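Local coordinates for time interval measuring enzyme TIME (Bombyx mori, PDB 2E47), which probably disproportionates superoxide into hydrogen peroxide and oxygen, as a copper- and zinc-binding member of the Cu-Zn superoxide dismutase family, at residues T40-P44 against G45-F49. Numbering follows the deposited sequence.
Sequences TGLPP and GEYGF
Leu42 and Tyr47 share the same first torsion: each sets CG beside its own backbone N and opposite its carbonyl carbon (chi1 -65° in Leu42, -59° in Tyr47), which brings the leucine branch and the phenol ring toward one another. Leu42 then stays extended about chi2, and its CD1 methyl comes down on one face of the Tyr47 ring. The fit is a well-centred CH-pi contact: CD1 lies 3.8 Å from the ring centroid and almost on the ring normal. Farther out on the ring, Leu42 CB packs 3.9 Å from Tyr47 CZ, so that the leucine spans the ring from its middle to the hydroxyl end.

The phenol hydroxyl turns back to the loop that precedes its own strand. Tyr47 OH donates a hydrogen bond to the carbonyl oxygen of Pro43, at a short OH to O distance of 2.5 Å. The acceptor is at the edge of the ring and in its plane, but the hydroxyl stands above the carbonyl plane of Pro43, with a C=O...OH angle of 129°. The Pro43 side chain crosses that of Tyr47 at about a right angle, with Pro43 CG 3.6 Å from Tyr47 OH. The methyl over the face and the carbonyl at the edge together should limit the freedom of the ring to tilt.

Phe93 adds a second aromatic ring roughly perpendicular to that of Tyr47, and Leu123 touches both Leu42 and Tyr47. Gly45 has backbone angles at which a side chain would jam against the preceding carbonyl. The contact is at the surface, and the Tyr47 side chain lies about 10 Å from the bound copper. The arrangement is a tyrosine corner, of the form in which the hydroxyl binds the main chain four residues earlier, at the loop joining strands 33-40 and 45-52 of the Greek-key beta-barrel of the Cu-Zn superoxide dismutases.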
loop_
_atom_site.group_PDB
_atom_site.type_symbol
_atom_site.label_atom_id
_atom_site.label_comp_id
_atom_site.label_asym_id
_atom_site.label_seq_id
_atom_site.Cartn_x
_atom_site.Cartn_y
_atom_site.Cartn_z
ATOM N N THR A 40 0.610 -10.584 -16.073
ATOM C CA THR A 40 1.161 -11.721 -16.796
ATOM C C THR A 40 1.776 -12.736 -15.833
ATOM O O THR A 40 2.218 -12.410 -14.725
ATOM C CB THR A 40 2.256 -11.263 -17.800
ATOM O OG1 THR A 40 3.291 -10.615 -17.042
ATOM C CG2 THR A 40 1.665 -10.250 -18.719
ATOM N N GLY A 41 1.780 -13.988 -16.240
ATOM C CA GLY A 41 2.487 -15.000 -15.479
ATOM C C GLY A 41 1.713 -16.247 -15.126
ATOM O O GLY A 41 2.268 -17.116 -14.490
ATOM N N LEU A 42 0.430 -16.354 -15.483
ATOM C CA LEU A 42 -0.248 -17.622 -15.233
ATOM C C LEU A 42 -0.803 -18.210 -16.505
ATOM O O LEU A 42 -1.146 -17.488 -17.423
ATOM C CB LEU A 42 -1.388 -17.487 -14.250
ATOM C CG LEU A 42 -1.009 -17.095 -12.840
ATOM C CD1 LEU A 42 -2.301 -16.557 -12.180
ATOM C CD2 LEU A 42 -0.358 -18.214 -12.132
ATOM N N PRO A 43 -0.911 -19.528 -16.546
ATOM C CA PRO A 43 -1.442 -20.210 -17.745
ATOM C C PRO A 43 -2.917 -19.861 -18.031
ATOM O O PRO A 43 -3.596 -19.415 -17.122
ATOM C CB PRO A 43 -1.310 -21.713 -17.388
ATOM C CG PRO A 43 -0.989 -21.828 -15.988
ATOM C CD PRO A 43 -0.480 -20.461 -15.477
ATOM N N PRO A 44 -3.429 -20.139 -19.243
ATOM C CA PRO A 44 -4.792 -19.704 -19.587
ATOM C C PRO A 44 -5.765 -20.393 -18.580
ATOM O O PRO A 44 -5.566 -21.540 -18.211
ATOM C CB PRO A 44 -5.002 -20.276 -21.001
ATOM C CG PRO A 44 -3.963 -21.489 -21.064
ATOM C CD PRO A 44 -2.788 -20.924 -20.324
ATOM N N GLY A 45 -6.756 -19.671 -18.102
ATOM C CA GLY A 45 -7.637 -20.169 -17.048
ATOM C C GLY A 45 -8.227 -19.017 -16.263
ATOM O O GLY A 45 -8.177 -17.899 -16.706
ATOM N N GLU A 46 -8.847 -19.300 -15.120
ATOM C CA GLU A 46 -9.462 -18.265 -14.272
ATOM C C GLU A 46 -8.984 -18.420 -12.852
ATOM O O GLU A 46 -8.742 -19.548 -12.387
ATOM C CB GLU A 46 -11.009 -18.300 -14.328
ATOM C CG GLU A 46 -11.704 -19.504 -13.819
ATOM C CD GLU A 46 -13.287 -19.420 -13.913
ATOM O OE1 GLU A 46 -13.975 -20.370 -13.408
ATOM O OE2 GLU A 46 -13.814 -18.409 -14.440
ATOM N N TYR A 47 -8.847 -17.293 -12.149
ATOM C CA TYR A 47 -8.152 -17.306 -10.855
ATOM C C TYR A 47 -8.813 -16.283 -9.962
ATOM O O TYR A 47 -9.068 -15.145 -10.417
ATOM C CB TYR A 47 -6.686 -16.920 -11.066
ATOM C CG TYR A 47 -5.948 -17.878 -12.046
ATOM C CD1 TYR A 47 -5.945 -17.628 -13.426
ATOM C CD2 TYR A 47 -5.286 -18.971 -11.592
ATOM C CE1 TYR A 47 -5.313 -18.456 -14.353
ATOM C CE2 TYR A 47 -4.616 -19.818 -12.525
ATOM C CZ TYR A 47 -4.656 -19.543 -13.890
ATOM O OH TYR A 47 -4.004 -20.366 -14.798
ATOM N N GLY A 48 -9.049 -16.668 -8.705
ATOM C CA GLY A 48 -9.644 -15.782 -7.713
ATOM C C GLY A 48 -8.883 -14.509 -7.566
ATOM O O GLY A 48 -7.648 -14.511 -7.538
ATOM N N PHE A 49 -9.600 -13.394 -7.508
ATOM C CA PHE A 49 -8.940 -12.123 -7.330
ATOM C C PHE A 49 -9.786 -11.314 -6.357
ATOM O O PHE A 49 -10.930 -11.047 -6.635
ATOM C CB PHE A 49 -8.940 -11.457 -8.671
ATOM C CG PHE A 49 -8.140 -10.206 -8.721
ATOM C CD1 PHE A 49 -8.745 -9.007 -9.040
ATOM C CD2 PHE A 49 -6.799 -10.248 -8.533
ATOM C CE1 PHE A 49 -8.000 -7.861 -9.106
ATOM C CE2 PHE A 49 -6.047 -9.133 -8.595
ATOM C CZ PHE A 49 -6.656 -7.921 -8.867
#